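Side-chain contact in interpain A (Prevotella intermedia, PDB 3BB7), which is probably a cysteine protease of the peptidase C10 family, present here as a pro-form fragment that combines an inhibitor-like propeptide region with the protease domain: residues V86-T91 / D291-I296. The protein carries 1 engineered substitution. Sequence-based numbering, arbitrary orientation.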
loop_
_atom_site.group_PDB
_atom_site.type_symbol
_atom_site.label_atom_id
_atom_site.label_comp_id
_atom_site.label_asym_id
_atom_site.label_seq_id
_atom_site.Cartn_x
_atom_site.Cartn_y
_atom_site.Cartn_z
ATOM N N VAL A 86 -13.169 10.847 -5.076
ATOM C CA VAL A 86 -12.196 10.505 -6.122
ATOM C C VAL A 86 -12.250 8.992 -6.295
ATOM O O VAL A 86 -11.875 8.242 -5.402
ATOM C CB VAL A 86 -10.762 10.975 -5.742
ATOM C CG1 VAL A 86 -9.739 10.464 -6.761
ATOM C CG2 VAL A 86 -10.754 12.524 -5.637
ATOM N N SER A 87 -12.791 8.524 -7.419
ATOM C CA SER A 87 -12.938 7.084 -7.590
ATOM C C SER A 87 -11.561 6.463 -7.866
ATOM O O SER A 87 -10.696 7.104 -8.455
ATOM C CB SER A 87 -13.935 6.752 -8.690
ATOM O OG SER A 87 -13.560 7.389 -9.877
ATOM N N THR A 88 -11.372 5.249 -7.363
ATOM C CA THR A 88 -10.175 4.431 -7.553
ATOM C C THR A 88 -9.411 4.762 -8.835
ATOM O O THR A 88 -9.938 4.555 -9.934
ATOM C CB THR A 88 -10.628 2.953 -7.565
ATOM O OG1 THR A 88 -11.400 2.712 -6.379
ATOM C CG2 THR A 88 -9.421 1.972 -7.622
ATOM N N LEU A 89 -8.183 5.274 -8.672
ATOM C CA LEU A 89 -7.345 5.690 -9.780
ATOM C C LEU A 89 -6.532 4.580 -10.443
ATOM O O LEU A 89 -6.346 4.607 -11.676
ATOM C CB LEU A 89 -6.373 6.792 -9.315
ATOM C CG LEU A 89 -7.080 8.109 -8.963
ATOM C CD1 LEU A 89 -6.124 9.084 -8.283
ATOM C CD2 LEU A 89 -7.689 8.788 -10.209
ATOM N N LEU A 90 -6.003 3.634 -9.648
ATOM C CA LEU A 90 -5.157 2.603 -10.249
ATOM C C LEU A 90 -5.987 1.543 -10.993
ATOM O O LEU A 90 -7.156 1.272 -10.639
ATOM C CB LEU A 90 -4.364 1.898 -9.142
ATOM C CG LEU A 90 -3.013 2.436 -8.676
ATOM C CD1 LEU A 90 -2.752 3.933 -8.679
ATOM C CD2 LEU A 90 -2.642 1.757 -7.341
ATOM N N THR A 91 -5.372 0.913 -12.007
ATOM C CA THR A 91 -6.029 -0.210 -12.710
ATOM C C THR A 91 -5.295 -1.539 -12.493
ATOM O O THR A 91 -5.753 -2.595 -12.942
ATOM C CB THR A 91 -6.102 0.079 -14.219
ATOM O OG1 THR A 91 -4.793 0.384 -14.717
ATOM C CG2 THR A 91 -7.042 1.293 -14.460
ATOM N N ASP A 291 -8.916 -5.651 -2.146
ATOM C CA ASP A 291 -8.874 -4.221 -2.466
ATOM C C ASP A 291 -10.299 -3.671 -2.314
ATOM O O ASP A 291 -11.287 -4.378 -2.576
ATOM C CB ASP A 291 -8.351 -3.946 -3.889
ATOM C CG ASP A 291 -6.886 -4.261 -4.062
ATOM O OD1 ASP A 291 -6.201 -4.541 -3.054
ATOM O OD2 ASP A 291 -6.409 -4.181 -5.238
ATOM N N GLY A 292 -10.413 -2.431 -1.850
ATOM C CA GLY A 292 -11.730 -1.828 -1.591
ATOM C C GLY A 292 -11.586 -0.519 -0.860
ATOM O O GLY A 292 -10.501 0.076 -0.864
ATOM N N TYR A 293 -12.667 -0.065 -0.220
ATOM C CA TYR A 293 -12.661 1.198 0.531
ATOM C C TYR A 293 -12.640 0.906 2.013
ATOM O O TYR A 293 -13.426 0.095 2.520
ATOM C CB TYR A 293 -13.893 2.003 0.170
ATOM C CG TYR A 293 -13.799 2.729 -1.163
ATOM C CD1 TYR A 293 -13.609 4.110 -1.213
ATOM C CD2 TYR A 293 -13.857 2.034 -2.359
ATOM C CE1 TYR A 293 -13.557 4.777 -2.441
ATOM C CE2 TYR A 293 -13.804 2.695 -3.597
ATOM C CZ TYR A 293 -13.618 4.062 -3.621
ATOM O OH TYR A 293 -13.588 4.705 -4.845
ATOM N N TYR A 294 -11.743 1.580 2.714
ATOM C CA TYR A 294 -11.479 1.302 4.125
ATOM C C TYR A 294 -11.324 2.567 4.939
ATOM O O TYR A 294 -10.829 3.571 4.442
ATOM C CB TYR A 294 -10.184 0.466 4.228
ATOM C CG TYR A 294 -10.378 -0.925 3.636
ATOM C CD1 TYR A 294 -10.889 -1.959 4.425
ATOM C CD2 TYR A 294 -10.083 -1.204 2.295
ATOM C CE1 TYR A 294 -11.134 -3.219 3.907
ATOM C CE2 TYR A 294 -10.307 -2.510 1.758
ATOM C CZ TYR A 294 -10.817 -3.506 2.597
ATOM O OH TYR A 294 -11.096 -4.772 2.126
ATOM N N LYS A 295 -11.713 2.517 6.196
ATOM C CA LYS A 295 -11.485 3.662 7.083
ATOM C C LYS A 295 -10.038 3.768 7.536
ATOM O O LYS A 295 -9.430 2.798 8.012
ATOM C CB LYS A 295 -12.400 3.547 8.304
ATOM C CG LYS A 295 -13.861 3.882 7.965
ATOM C CD LYS A 295 -14.692 4.068 9.194
ATOM C CE LYS A 295 -16.003 4.766 8.854
ATOM N NZ LYS A 295 -15.910 6.255 8.888
ATOM N N ILE A 296 -9.490 4.966 7.410
ATOM C CA ILE A 296 -8.222 5.296 8.063
ATOM C C ILE A 296 -8.349 6.524 8.987
ATOM O O ILE A 296 -7.477 6.748 9.836
ATOM C CB ILE A 296 -7.023 5.494 7.108
ATOM C CG1 ILE A 296 -7.246 6.719 6.223
ATOM C CG2 ILE A 296 -6.744 4.184 6.313
ATOM C CD1 ILE A 296 -5.973 7.223 5.516
HETATM O O HOH W 1 -14.856 7.144 -4.601
HETATM O O HOH W 2 -14.211 3.762 -7.287
#
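Tyr293 and Thr88 meet through torsions that bring their oxygens together. In Tyr293 the ring carbon CG stands opposite the carbonyl carbon and beside the backbone N (chi1 -78°). This carries the phenol towards residues 86-88, although the CB itself does not point at them. In Thr88 the OG1 branch also lies beside the backbone N (chi1 -53°), and CG2 takes the place opposite that nitrogen. OG1 therefore faces the tyrosine. It lies 3.3 Å from Tyr293 OH and 3.7 Å from Tyr293 CE2, set obliquely to the ring. OG1 is hydrogen-bonded to Ser281 OG, on strand 280-283. The phenol oxygen also passes 3.7 Å from Ser87 CA.

Two waters join the phenol to the loop backbone. Water 2 sits at the ring edge, in the ring plane, 2.7 Å from Tyr293 OH. It also accepts a weak hydrogen bond from Thr88 N. Water 1 is 2.8 Å from Tyr293 OH and gives a weak hydrogen bond to Val86 O, 3.3 Å away. The phenol is hydrogen-bonded to both waters at short distance, whereas both water-to-backbone links are weak.

The contact lies at the surface, away from the predicted active site. Strand 292-294 runs between strands 35-39 and 280-283 in the antiparallel sheet. Strand 35-39 belongs to the inhibitor-like propeptide region, so propeptide and protease domain join here, with Tyr293 and Val38 hydrogen-bonded through their backbones. Residues 86-91 are tied to strand 267-274 by backbone hydrogen bonds between Val86 and Tyr274 and between Leu89 and Asp272. Residues 86-91 and 291-296 together bury 98 Å², most of it on Tyr293 and Thr88. The chemistry implies a hydrated polar junction: the clear links between phenol and loop run through water, and the threonine hydroxyl beside it is bonded to Ser281.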